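Long-range contacts in Vlm2 (Streptomyces tsusimaensis, PDB 6ECB), which is a nonribosomal peptide synthetase for the depsipeptide valinomycin, here its thioesterase domain, which probably releases product through an acyl-enzyme intermediate: residues 123-127 and 231-235; 81-85 and 213-217; 50-56 and 199-204. All coordinates share one frame; numbering follows the deposited sequence.

Contact 1. Residues 123-127 and 231-235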
ATOM      1  N   MET A 123      -6.094 -14.532   6.525  1.00 19.58           N
ATOM      2  CA  MET A 123      -6.510 -14.517   7.922  1.00 17.71           C
ATOM      3  C   MET A 123      -8.010 -14.254   8.064  1.00 18.77           C
ATOM      4  O   MET A 123      -8.669 -14.874   8.904  1.00 19.81           O
ATOM      5  CB  MET A 123      -5.714 -13.465   8.699  1.00 21.05           C
ATOM      6  CG  MET A 123      -5.867 -13.510  10.196  1.00 40.93           C
ATOM      7  SD  MET A 123      -4.549 -12.542  11.005  1.00 48.02           S
ATOM      8  CE  MET A 123      -3.089 -13.450  10.561  1.00 53.26           C
ATOM      9  N   LEU A 124      -8.563 -13.336   7.268  1.00 19.52           N
ATOM     10  CA  LEU A 124     -10.004 -13.110   7.316  1.00 17.76           C
ATOM     11  C   LEU A 124     -10.760 -14.380   6.938  1.00 17.13           C
ATOM     12  O   LEU A 124     -11.733 -14.742   7.591  1.00 18.61           O
ATOM     13  CB  LEU A 124     -10.382 -11.952   6.393  1.00 18.00           C
ATOM     14  CG  LEU A 124      -9.879 -10.584   6.862  1.00 16.98           C
ATOM     15  CD1 LEU A 124     -10.156  -9.552   5.783  1.00 20.11           C
ATOM     16  CD2 LEU A 124     -10.510 -10.153   8.178  1.00 21.56           C
ATOM     17  N   LEU A 125     -10.323 -15.067   5.877  1.00 18.82           N
ATOM     18  CA  LEU A 125     -11.023 -16.287   5.488  1.00 19.80           C
ATOM     19  C   LEU A 125     -11.006 -17.313   6.614  1.00 20.02           C
ATOM     20  O   LEU A 125     -12.009 -17.985   6.880  1.00 20.21           O
ATOM     21  CB  LEU A 125     -10.381 -16.876   4.240  1.00 22.73           C
ATOM     22  CG  LEU A 125     -10.512 -16.052   2.969  1.00 29.67           C
ATOM     23  CD1 LEU A 125      -9.634 -16.672   1.891  1.00 47.65           C
ATOM     24  CD2 LEU A 125     -11.916 -16.006   2.499  1.00 27.08           C
ATOM     25  N   ASP A 126      -9.873 -17.428   7.304  1.00 21.80           N
ATOM     26  CA  ASP A 126      -9.765 -18.374   8.408  1.00 22.64           C
ATOM     27  C   ASP A 126     -10.727 -18.044   9.534  1.00 20.99           C
ATOM     28  O   ASP A 126     -11.107 -18.934  10.302  1.00 22.81           O
ATOM     29  CB  ASP A 126      -8.343 -18.386   8.952  1.00 26.18           C
ATOM     30  CG  ASP A 126      -7.363 -19.057   8.032  1.00 46.54           C
ATOM     31  OD1 ASP A 126      -7.760 -19.713   7.056  1.00 33.51           O
ATOM     32  OD2 ASP A 126      -6.165 -18.905   8.293  1.00 38.90           O
ATOM     33  N   ARG A 127     -11.105 -16.767   9.673  1.00 20.13           N
ATOM     34  CA  ARG A 127     -12.049 -16.329  10.682  1.00 21.98           C
ATOM     35  C   ARG A 127     -13.486 -16.289  10.173  1.00 20.64           C
ATOM     36  O   ARG A 127     -14.366 -15.827  10.903  1.00 22.77           O
ATOM     37  CB  ARG A 127     -11.701 -14.917  11.194  1.00 30.33           C
ATOM     38  CG  ARG A 127     -10.307 -14.737  11.751  1.00 42.79           C
ATOM     39  CD  ARG A 127     -10.005 -13.237  11.993  1.00 47.21           C
ATOM     40  NE  ARG A 127     -11.100 -12.573  12.708  1.00 57.95           N
ATOM     41  CZ  ARG A 127     -11.069 -11.303  13.115  1.00 66.35           C
ATOM     42  NH1 ARG A 127      -9.989 -10.560  12.891  1.00 54.98           N
ATOM     43  NH2 ARG A 127     -12.115 -10.778  13.753  1.00 48.70           N
ATOM     44  N   ARG A 231       0.288 -20.318   0.832  1.00 28.75           N
ATOM     45  CA  ARG A 231      -0.914 -21.121   0.644  1.00 37.09           C
ATOM     46  C   ARG A 231      -1.705 -20.488  -0.487  1.00 33.47           C
ATOM     47  O   ARG A 231      -1.378 -19.395  -0.957  1.00 33.46           O
ATOM     48  CB  ARG A 231      -1.742 -21.216   1.930  1.00 42.15           C
ATOM     49  CG  ARG A 231      -2.387 -19.914   2.361  1.00 52.49           C
ATOM     50  CD  ARG A 231      -3.131 -20.104   3.671  1.00 67.88           C
ATOM     51  NE  ARG A 231      -4.579 -20.000   3.514  1.00 68.20           N
ATOM     52  CZ  ARG A 231      -5.431 -20.029   4.534  1.00 72.38           C
ATOM     53  NH1 ARG A 231      -4.966 -20.165   5.769  1.00 55.73           N
ATOM     54  NH2 ARG A 231      -6.738 -19.909   4.323  1.00 76.00           N
ATOM     55  N   LYS A 232      -2.713 -21.201  -0.971  1.00 23.80           N
ATOM     56  CA  LYS A 232      -3.546 -20.643  -2.018  1.00 22.47           C
ATOM     57  C   LYS A 232      -4.709 -19.890  -1.385  1.00 33.83           C
ATOM     58  O   LYS A 232      -5.290 -20.326  -0.386  1.00 31.62           O
ATOM     59  CB  LYS A 232      -4.081 -21.704  -2.957  1.00 26.26           C
ATOM     60  CG  LYS A 232      -3.017 -22.482  -3.735  1.00 33.27           C
ATOM     61  CD  LYS A 232      -3.681 -23.121  -4.915  1.00 34.52           C
ATOM     62  CE  LYS A 232      -2.769 -24.011  -5.717  1.00 51.23           C
ATOM     63  NZ  LYS A 232      -3.384 -24.253  -7.043  1.00 57.07           N
ATOM     64  N   LEU A 233      -5.055 -18.771  -1.989  1.00 23.54           N
ATOM     65  CA  LEU A 233      -6.124 -17.915  -1.497  1.00 22.56           C
ATOM     66  C   LEU A 233      -7.392 -18.225  -2.266  1.00 22.88           C
ATOM     67  O   LEU A 233      -7.385 -18.313  -3.494  1.00 20.72           O
ATOM     68  CB  LEU A 233      -5.728 -16.443  -1.667  1.00 20.46           C
ATOM     69  CG  LEU A 233      -6.714 -15.416  -1.179  1.00 22.32           C
ATOM     70  CD1 LEU A 233      -6.853 -15.445   0.333  1.00 30.93           C
ATOM     71  CD2 LEU A 233      -6.262 -14.037  -1.641  1.00 22.66           C
ATOM     72  N   ASP A 234      -8.492 -18.423  -1.535  1.00 20.62           N
ATOM     73  CA  ASP A 234      -9.727 -18.897  -2.122  1.00 21.17           C
ATOM     74  C   ASP A 234     -10.692 -17.763  -2.472  1.00 32.72           C
ATOM     75  O   ASP A 234     -11.901 -17.921  -2.303  1.00 33.39           O
ATOM     76  CB  ASP A 234     -10.393 -19.876  -1.147  1.00 29.30           C
ATOM     77  CG  ASP A 234     -11.606 -20.548  -1.732  1.00 47.51           C
ATOM     78  OD1 ASP A 234     -11.531 -20.935  -2.902  1.00 35.01           O
ATOM     79  OD2 ASP A 234     -12.637 -20.666  -1.033  1.00 42.37           O
ATOM     80  N   ILE A 235     -10.182 -16.597  -2.859  1.00 20.88           N
ATOM     81  CA  ILE A 235     -10.990 -15.557  -3.490  1.00 18.57           C
ATOM     82  C   ILE A 235     -10.250 -15.092  -4.740  1.00 20.63           C
ATOM     83  O   ILE A 235      -9.053 -15.344  -4.881  1.00 21.39           O
ATOM     84  CB  ILE A 235     -11.234 -14.362  -2.540  1.00 19.63           C
ATOM     85  CG1 ILE A 235      -9.911 -13.689  -2.147  1.00 19.14           C
ATOM     86  CG2 ILE A 235     -12.000 -14.830  -1.298  1.00 22.05           C
ATOM     87  CD1 ILE A 235     -10.128 -12.491  -1.186  1.00 21.34           C
TER

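Contact 2. Residues 81-85 and 213-217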
ATOM      1  N   PRO A  81       5.654   4.195  19.588  1.00 35.13           N
ATOM      2  CA  PRO A  81       5.988   3.634  18.271  1.00 25.92           C
ATOM      3  C   PRO A  81       6.009   2.121  18.382  1.00 25.41           C
ATOM      4  O   PRO A  81       6.312   1.569  19.445  1.00 27.20           O
ATOM      5  CB  PRO A  81       7.379   4.206  17.969  1.00 35.63           C
ATOM      6  CG  PRO A  81       7.666   5.205  19.054  1.00 58.57           C
ATOM      7  CD  PRO A  81       6.820   4.835  20.217  1.00 42.86           C
ATOM      8  N   VAL A  82       5.636   1.458  17.291  1.00 23.98           N
ATOM      9  CA  VAL A  82       5.556   0.004  17.238  1.00 23.43           C
ATOM     10  C   VAL A  82       6.275  -0.459  15.983  1.00 22.54           C
ATOM     11  O   VAL A  82       6.011   0.065  14.896  1.00 21.68           O
ATOM     12  CB  VAL A  82       4.095  -0.486  17.220  1.00 23.57           C
ATOM     13  CG1 VAL A  82       4.050  -1.996  17.162  1.00 26.45           C
ATOM     14  CG2 VAL A  82       3.357   0.032  18.436  1.00 30.40           C
ATOM     15  N   TYR A  83       7.141  -1.460  16.132  1.00 22.85           N
ATOM     16  CA  TYR A  83       7.891  -2.061  15.028  1.00 22.22           C
ATOM     17  C   TYR A  83       7.478  -3.526  14.958  1.00 21.70           C
ATOM     18  O   TYR A  83       8.126  -4.411  15.533  1.00 22.41           O
ATOM     19  CB  TYR A  83       9.396  -1.896  15.236  1.00 23.31           C
ATOM     20  CG  TYR A  83       9.786  -0.458  15.419  1.00 24.05           C
ATOM     21  CD1 TYR A  83       9.713   0.425  14.353  1.00 23.42           C
ATOM     22  CD2 TYR A  83      10.167   0.037  16.648  1.00 25.47           C
ATOM     23  CE1 TYR A  83      10.049   1.752  14.498  1.00 24.20           C
ATOM     24  CE2 TYR A  83      10.520   1.369  16.802  1.00 26.28           C
ATOM     25  CZ  TYR A  83      10.441   2.230  15.714  1.00 25.61           C
ATOM     26  OH  TYR A  83      10.783   3.569  15.846  1.00 26.51           O
ATOM     27  N   PRO A  84       6.382  -3.819  14.285  1.00 20.59           N
ATOM     28  CA  PRO A  84       5.879  -5.191  14.272  1.00 20.23           C
ATOM     29  C   PRO A  84       6.685  -6.081  13.351  1.00 19.90           C
ATOM     30  O   PRO A  84       7.227  -5.639  12.332  1.00 20.23           O
ATOM     31  CB  PRO A  84       4.444  -5.045  13.744  1.00 21.23           C
ATOM     32  CG  PRO A  84       4.396  -3.756  13.075  1.00 30.03           C
ATOM     33  CD  PRO A  84       5.522  -2.887  13.543  1.00 19.79           C
ATOM     34  N   SER A  85       6.713  -7.357  13.698  1.00 23.12           N
ATOM     35  CA  SER A  85       7.119  -8.368  12.730  1.00 20.19           C
ATOM     36  C   SER A  85       6.098  -8.386  11.589  1.00 18.70           C
ATOM     37  O   SER A  85       4.993  -7.848  11.698  1.00 19.01           O
ATOM     38  CB  SER A  85       7.202  -9.742  13.384  1.00 24.02           C
ATOM     39  OG  SER A  85       5.888 -10.187  13.691  1.00 22.73           O
ATOM     40  N   LEU A 213       9.302   7.242   8.747  1.00 22.75           N
ATOM     41  CA  LEU A 213      10.615   6.887   8.216  1.00 23.18           C
ATOM     42  C   LEU A 213      11.264   5.781   9.044  1.00 24.10           C
ATOM     43  O   LEU A 213      11.923   4.889   8.494  1.00 23.21           O
ATOM     44  CB  LEU A 213      11.508   8.116   8.164  1.00 24.55           C
ATOM     45  CG  LEU A 213      11.076   9.189   7.164  1.00 31.56           C
ATOM     46  CD1 LEU A 213      11.829  10.477   7.431  1.00 34.72           C
ATOM     47  CD2 LEU A 213      11.332   8.680   5.756  1.00 30.28           C
ATOM     48  N   ARG A 214      11.058   5.799  10.362  1.00 23.98           N
ATOM     49  CA  ARG A 214      11.633   4.750  11.200  1.00 24.35           C
ATOM     50  C   ARG A 214      10.925   3.420  10.971  1.00 23.08           C
ATOM     51  O   ARG A 214      11.578   2.380  10.845  1.00 23.06           O
ATOM     52  CB  ARG A 214      11.572   5.145  12.675  1.00 25.44           C
ATOM     53  CG  ARG A 214      12.447   6.337  13.048  1.00 27.01           C
ATOM     54  CD  ARG A 214      12.357   6.681  14.547  1.00 30.61           C
ATOM     55  NE  ARG A 214      13.158   7.872  14.853  1.00 36.14           N
ATOM     56  CZ  ARG A 214      14.483   7.860  14.970  1.00 52.42           C
ATOM     57  NH1 ARG A 214      15.165   6.721  14.830  1.00 53.50           N
ATOM     58  NH2 ARG A 214      15.130   8.987  15.235  1.00 45.78           N
ATOM     59  N   LEU A 215       9.593   3.425  10.891  1.00 22.13           N
ATOM     60  CA  LEU A 215       8.890   2.174  10.619  1.00 21.03           C
ATOM     61  C   LEU A 215       9.218   1.663   9.217  1.00 20.30           C
ATOM     62  O   LEU A 215       9.332   0.458   8.992  1.00 19.87           O
ATOM     63  CB  LEU A 215       7.381   2.358  10.791  1.00 20.33           C
ATOM     64  CG  LEU A 215       6.517   1.116  10.546  1.00 19.31           C
ATOM     65  CD1 LEU A 215       6.962  -0.064  11.420  1.00 19.69           C
ATOM     66  CD2 LEU A 215       5.064   1.468  10.816  1.00 18.93           C
ATOM     67  N   GLN A 216       9.395   2.569   8.260  1.00 20.34           N
ATOM     68  CA  GLN A 216       9.755   2.148   6.910  1.00 19.86           C
ATOM     69  C   GLN A 216      11.081   1.399   6.891  1.00 20.50           C
ATOM     70  O   GLN A 216      11.181   0.323   6.292  1.00 22.21           O
ATOM     71  CB  GLN A 216       9.824   3.369   5.982  1.00 22.09           C
ATOM     72  CG  GLN A 216      10.160   2.992   4.554  1.00 21.58           C
ATOM     73  CD  GLN A 216      10.245   4.228   3.666  1.00 26.66           C
ATOM     74  OE1 GLN A 216      10.815   5.236   4.054  1.00 25.73           O
ATOM     75  NE2 GLN A 216       9.659   4.148   2.478  1.00 29.86           N
ATOM     76  N   MET A 217      12.121   1.956   7.526  1.00 21.69           N
ATOM     77  CA  MET A 217      13.413   1.274   7.568  1.00 22.51           C
ATOM     78  C   MET A 217      13.268  -0.107   8.186  1.00 23.25           C
ATOM     79  O   MET A 217      13.853  -1.082   7.704  1.00 23.94           O
ATOM     80  CB  MET A 217      14.434   2.096   8.366  1.00 24.03           C
ATOM     81  CG  MET A 217      15.872   1.621   8.167  1.00 44.45           C
ATOM     82  SD  MET A 217      16.461   1.893   6.477  1.00 58.56           S
ATOM     83  CE  MET A 217      15.699   3.465   6.112  1.00 37.28           C
TER

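Contact 3. Residues 50-56 and 199-204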
ATOM      1  N   THR A  50       1.901   3.754   6.346  1.00 18.68           N
ATOM      2  CA  THR A  50       0.978   4.843   6.071  1.00 19.38           C
ATOM      3  C   THR A  50       0.044   4.486   4.925  1.00 17.86           C
ATOM      4  O   THR A  50       0.404   3.707   4.038  1.00 19.37           O
ATOM      5  CB  THR A  50       1.740   6.126   5.730  1.00 21.43           C
ATOM      6  OG1 THR A  50       0.831   7.212   5.575  1.00 23.18           O
ATOM      7  CG2 THR A  50       2.535   5.986   4.446  1.00 22.95           C
ATOM      8  N   VAL A  51      -1.145   5.109   4.961  1.00 20.86           N
ATOM      9  CA  VAL A  51      -2.141   5.054   3.886  1.00 23.55           C
ATOM     10  C   VAL A  51      -1.951   6.170   2.864  1.00 20.05           C
ATOM     11  O   VAL A  51      -2.631   6.185   1.823  1.00 20.53           O
ATOM     12  CB  VAL A  51      -3.574   5.173   4.465  1.00 26.53           C
ATOM     13  CG1 VAL A  51      -3.806   4.207   5.596  1.00 43.99           C
ATOM     14  CG2 VAL A  51      -3.846   6.588   4.950  1.00 46.44           C
ATOM     15  N   LEU A  52      -1.046   7.104   3.112  1.00 20.93           N
ATOM     16  CA  LEU A  52      -1.069   8.327   2.324  1.00 23.60           C
ATOM     17  C   LEU A  52      -0.757   8.095   0.852  1.00 20.04           C
ATOM     18  O   LEU A  52      -1.268   8.846   0.008  1.00 21.43           O
ATOM     19  CB  LEU A  52      -0.130   9.333   2.952  1.00 29.49           C
ATOM     20  CG  LEU A  52       1.353   9.283   2.712  1.00 43.06           C
ATOM     21  CD1 LEU A  52       1.715   9.995   1.410  1.00 40.81           C
ATOM     22  CD2 LEU A  52       1.980   9.999   3.917  1.00 57.33           C
ATOM     23  N   GLY A  53      -0.011   7.041   0.511  1.00 19.54           N
ATOM     24  CA  GLY A  53       0.291   6.712  -0.872  1.00 21.29           C
ATOM     25  C   GLY A  53      -0.904   6.277  -1.699  1.00 20.32           C
ATOM     26  O   GLY A  53      -0.789   6.222  -2.927  1.00 21.96           O
ATOM     27  N   TYR A  54      -2.033   5.973  -1.055  1.00 19.48           N
ATOM     28  CA  TYR A  54      -3.257   5.580  -1.752  1.00 16.22           C
ATOM     29  C   TYR A  54      -4.256   6.717  -1.922  1.00 18.26           C
ATOM     30  O   TYR A  54      -5.317   6.506  -2.529  1.00 19.97           O
ATOM     31  CB  TYR A  54      -3.947   4.453  -1.002  1.00 17.68           C
ATOM     32  CG  TYR A  54      -3.114   3.210  -0.830  1.00 16.29           C
ATOM     33  CD1 TYR A  54      -2.776   2.410  -1.914  1.00 16.35           C
ATOM     34  CD2 TYR A  54      -2.704   2.814   0.427  1.00 18.49           C
ATOM     35  CE1 TYR A  54      -2.045   1.245  -1.751  1.00 16.28           C
ATOM     36  CE2 TYR A  54      -1.956   1.646   0.600  1.00 19.31           C
ATOM     37  CZ  TYR A  54      -1.626   0.883  -0.496  1.00 17.21           C
ATOM     38  OH  TYR A  54      -0.904  -0.297  -0.358  1.00 16.57           O
ATOM     39  N   ILE A  55      -3.966   7.910  -1.391  1.00 20.79           N
ATOM     40  CA  ILE A  55      -4.970   8.966  -1.385  1.00 20.81           C
ATOM     41  C   ILE A  55      -5.320   9.380  -2.801  1.00 20.80           C
ATOM     42  O   ILE A  55      -6.495   9.571  -3.131  1.00 20.95           O
ATOM     43  CB  ILE A  55      -4.498  10.163  -0.539  1.00 20.78           C
ATOM     44  CG1 ILE A  55      -4.558   9.777   0.943  1.00 23.54           C
ATOM     45  CG2 ILE A  55      -5.352  11.394  -0.815  1.00 24.69           C
ATOM     46  CD1 ILE A  55      -3.775  10.740   1.828  1.00 29.60           C
ATOM     47  N   GLU A  56      -4.313   9.548  -3.658  1.00 18.79           N
ATOM     48  CA  GLU A  56      -4.607   9.995  -5.016  1.00 22.03           C
ATOM     49  C   GLU A  56      -5.416   8.948  -5.771  1.00 18.99           C
ATOM     50  O   GLU A  56      -6.379   9.295  -6.473  1.00 20.37           O
ATOM     51  CB  GLU A  56      -3.321  10.317  -5.771  1.00 24.57           C
ATOM     52  CG  GLU A  56      -2.691  11.637  -5.415  1.00 31.27           C
ATOM     53  CD  GLU A  56      -3.673  12.836  -5.503  1.00 50.70           C
ATOM     54  OE1 GLU A  56      -4.340  13.025  -6.550  1.00 58.17           O
ATOM     55  OE2 GLU A  56      -3.781  13.573  -4.493  1.00 56.20           O
ATOM     56  N   ARG A 199      -5.024  17.383   1.561  1.00 31.52           N
ATOM     57  CA  ARG A 199      -5.121  15.930   1.475  1.00 37.81           C
ATOM     58  C   ARG A 199      -4.305  15.245   2.568  1.00 60.67           C
ATOM     59  O   ARG A 199      -4.664  14.149   3.011  1.00 51.78           O
ATOM     60  CB  ARG A 199      -4.648  15.463   0.094  1.00 41.15           C
ATOM     61  CG  ARG A 199      -5.523  15.921  -1.095  1.00 58.15           C
ATOM     62  CD  ARG A 199      -4.790  15.781  -2.432  1.00 63.84           C
ATOM     63  NE  ARG A 199      -3.815  16.853  -2.666  1.00 70.40           N
ATOM     64  CZ  ARG A 199      -3.176  17.070  -3.819  1.00 87.20           C
ATOM     65  NH1 ARG A 199      -3.401  16.302  -4.878  1.00 83.51           N
ATOM     66  NH2 ARG A 199      -2.308  18.074  -3.917  1.00 91.89           N
ATOM     67  N   VAL A 200      -3.209  15.863   3.015  1.00 33.58           N
ATOM     68  CA  VAL A 200      -2.310  15.207   3.957  1.00 36.26           C
ATOM     69  C   VAL A 200      -1.963  16.053   5.178  1.00 36.36           C
ATOM     70  O   VAL A 200      -1.423  15.518   6.144  1.00 44.56           O
ATOM     71  CB  VAL A 200      -1.013  14.779   3.244  1.00 39.87           C
ATOM     72  CG1 VAL A 200      -1.334  13.895   2.057  1.00 45.57           C
ATOM     73  CG2 VAL A 200      -0.220  16.013   2.801  1.00 41.06           C
ATOM     74  N   SER A 201      -2.233  17.359   5.169  1.00 35.30           N
ATOM     75  CA  SER A 201      -1.776  18.210   6.272  1.00 37.20           C
ATOM     76  C   SER A 201      -2.395  17.812   7.607  1.00 45.88           C
ATOM     77  O   SER A 201      -1.837  18.140   8.658  1.00 45.77           O
ATOM     78  CB  SER A 201      -2.093  19.672   5.971  1.00 52.51           C
ATOM     79  OG  SER A 201      -3.487  19.891   5.954  1.00 46.38           O
ATOM     80  N   ALA A 202      -3.523  17.105   7.582  1.00 47.35           N
ATOM     81  CA  ALA A 202      -4.201  16.729   8.816  1.00 53.46           C
ATOM     82  C   ALA A 202      -3.319  15.839   9.680  1.00 45.52           C
ATOM     83  O   ALA A 202      -3.337  15.944  10.913  1.00 56.61           O
ATOM     84  CB  ALA A 202      -5.512  16.012   8.490  1.00 51.67           C
ATOM     85  N   PHE A 203      -2.543  14.953   9.051  1.00 44.53           N
ATOM     86  CA  PHE A 203      -1.742  13.995   9.794  1.00 43.63           C
ATOM     87  C   PHE A 203      -0.240  14.052   9.536  1.00 57.66           C
ATOM     88  O   PHE A 203       0.517  13.567  10.378  1.00 37.89           O
ATOM     89  CB  PHE A 203      -2.222  12.572   9.495  1.00 48.08           C
ATOM     90  CG  PHE A 203      -2.089  12.184   8.059  1.00 38.96           C
ATOM     91  CD1 PHE A 203      -0.923  11.622   7.593  1.00 37.96           C
ATOM     92  CD2 PHE A 203      -3.136  12.391   7.165  1.00 45.60           C
ATOM     93  CE1 PHE A 203      -0.791  11.251   6.265  1.00 37.63           C
ATOM     94  CE2 PHE A 203      -3.012  12.012   5.827  1.00 41.70           C
ATOM     95  CZ  PHE A 203      -1.839  11.450   5.379  1.00 40.74           C
ATOM     96  N   LEU A 204       0.221  14.628   8.426  1.00 33.16           N
ATOM     97  CA  LEU A 204       1.640  14.538   8.071  1.00 39.30           C
ATOM     98  C   LEU A 204       2.438  15.665   8.738  1.00 36.76           C
ATOM     99  O   LEU A 204       2.929  16.606   8.115  1.00 36.37           O
ATOM    100  CB  LEU A 204       1.793  14.527   6.560  1.00 40.30           C
ATOM    101  CG  LEU A 204       3.181  14.296   5.967  1.00 52.58           C
ATOM    102  CD1 LEU A 204       4.115  13.568   6.899  1.00 55.72           C
ATOM    103  CD2 LEU A 204       3.023  13.533   4.668  1.00 47.01           C
TER

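Contact 1. Residues 123-127 and 231-235
Asp126 and Arg231 approach from opposite directions and form a salt bridge, end-on through NH1 and NH2, and beside it Leu125 packs onto Leu233 and Ile235. The guanidinium grips the carboxylate with both terminal nitrogens: Arg231 NH2 gives a bond to Asp126 OD1 at 2.9 Å, and Arg231 NH1 reaches Asp126 OD2 at 3.1 Å. NH1 also leans on OD1, which therefore accepts two donors from the same arginine. The fit is not flat. The two planes are turned 40° apart, so OD1 lies in the guanidinium plane while OD2 is tilted from it, and all three bonds are bent. Arg231 gets there by a bend at chi3 (-112°), which turns an otherwise extended chain toward the helix end. In the apolar half, CD1 of Leu125 presses on Leu233 CD1 at 3.4 Å, tighter than an ordinary van der Waals contact, the two side chains crossing at about a right angle. The other methyl, Leu125 CD2, lies 4.0 Å from Ile235 CG2.

One shell out, Leu233 also lies on Phe118, Ala121 and Thr122 of helix 112-126, and its backbone is hydrogen-bonded to Tyr259 and Ala261. Asp234 turns its carboxylate to Arg130 in a second salt bridge. The contact thus fastens the last turn of helix 112-126, which in this alpha/beta-hydrolase fold follows the likely nucleophile elbow, to the loop that leads into strand 237-241.

Asp126 stands at the C-terminal end of its helix, where a negative charge would be disfavoured by the helix dipole. The positive group of Arg231 probably offsets that cost, on the solvent side of the leucine packing.

Contact 2. Residues 81-85 and 213-217
The phenol of Tyr83 lies against the backbone of helix 206-220 with its ring edge: Tyr83 CE1 is 4.0 Å from the nitrogen of Leu215, close to the ring plane. Farther along, the hydroxyl rests on aliphatic carbon, Tyr83 OH being 3.6 Å from Arg214 CB and about as far from its CD. The remaining apolar contacts gather on one methyl. Leu215 CD1 touches Pro84 CD at 3.8 Å and Tyr83 CD1 at 4.1 Å, and the carbonyl oxygen of Val82 approaches the same carbon. With CG anti to the backbone nitrogen (chi1 -180°), the leucine extends off the helix into the bend of the loop.

Helix 206-220 belongs to the helical insertion between strands 134-137 and 237-241, where thioesterases of this alpha/beta-hydrolase class carry their lid; the 81-85 loop comes from the core and leads into helix 86-97.

No hydrogen bond joins the two segments, and their polar groups find partners to the side. Arg214 turns its NE to Asp210 in a salt bridge. Pro84 O is hydrogen-bonded to Tyr222 and His218. Ser85 is the N-cap of helix 86-97: its side chain caps a backbone nitrogen there, and its own nitrogen bonds the Glu88 carboxylate, as in a capping box.

Contact 3. Residues 50-56 and 199-204
Leu52 sits against the edge of the Phe203 ring, its CB 3.6 Å from Phe203 CZ, and sends CD2 on to Leu204 CD2 at 3.8 Å. Ile55 CD1 adds to this tight part, reaching Val200 CG1 at 4.0 Å and the same ring edge. Phe203 is turned inward with CG between its backbone nitrogen and carbonyl carbon (chi1 62°), and one ring face receives the carbonyl oxygen of Val200. Thr50 OG1 accepts from Leu52 N in an ST turn and also bonds Tyr208.

The outer side is looser. Arg199 NH1 gives a single bond to Glu56 OE2 at 2.8 Å, strongly bent (131°), with the carboxylate met from above its plane and the two flat groups nearly perpendicular. Arg199 is poorly ordered, although Asp197 holds its NE. Glu56 OE1 pairs with Arg59, so an alanine at Glu56 would probably leave Arg199 and Arg59, two close positive charges, without the carboxylate they share.

Leu52 also packs on Ile167 and Met170 of helix 167-170, while Val200 and Leu204 rest on Ala194 of helix 183-194: the loop before helix 206-220 thus bridges the inserted helices and the start of helix 55-60, the first helix after strand 40-44.

From the N terminus, the chain lays down 50-56, 81-85 and 123-127 in the first half of the domain, then returns to them in the same order with 199-204, 213-217 and 231-235. Contact 3 thus closes a loop of 142 intervening residues, contact 2 one of 127 and contact 1 one of 103; every pair crosses and none nests. Contacts 2 and 3 both join the helical insertion to the core, their nearest atoms about 6 Å apart. Contact 1 lies on the opposite side of the chain's centre from contact 3 and ties helix 112-126 to the approach to strand 237-241, where the chain re-enters the sheet.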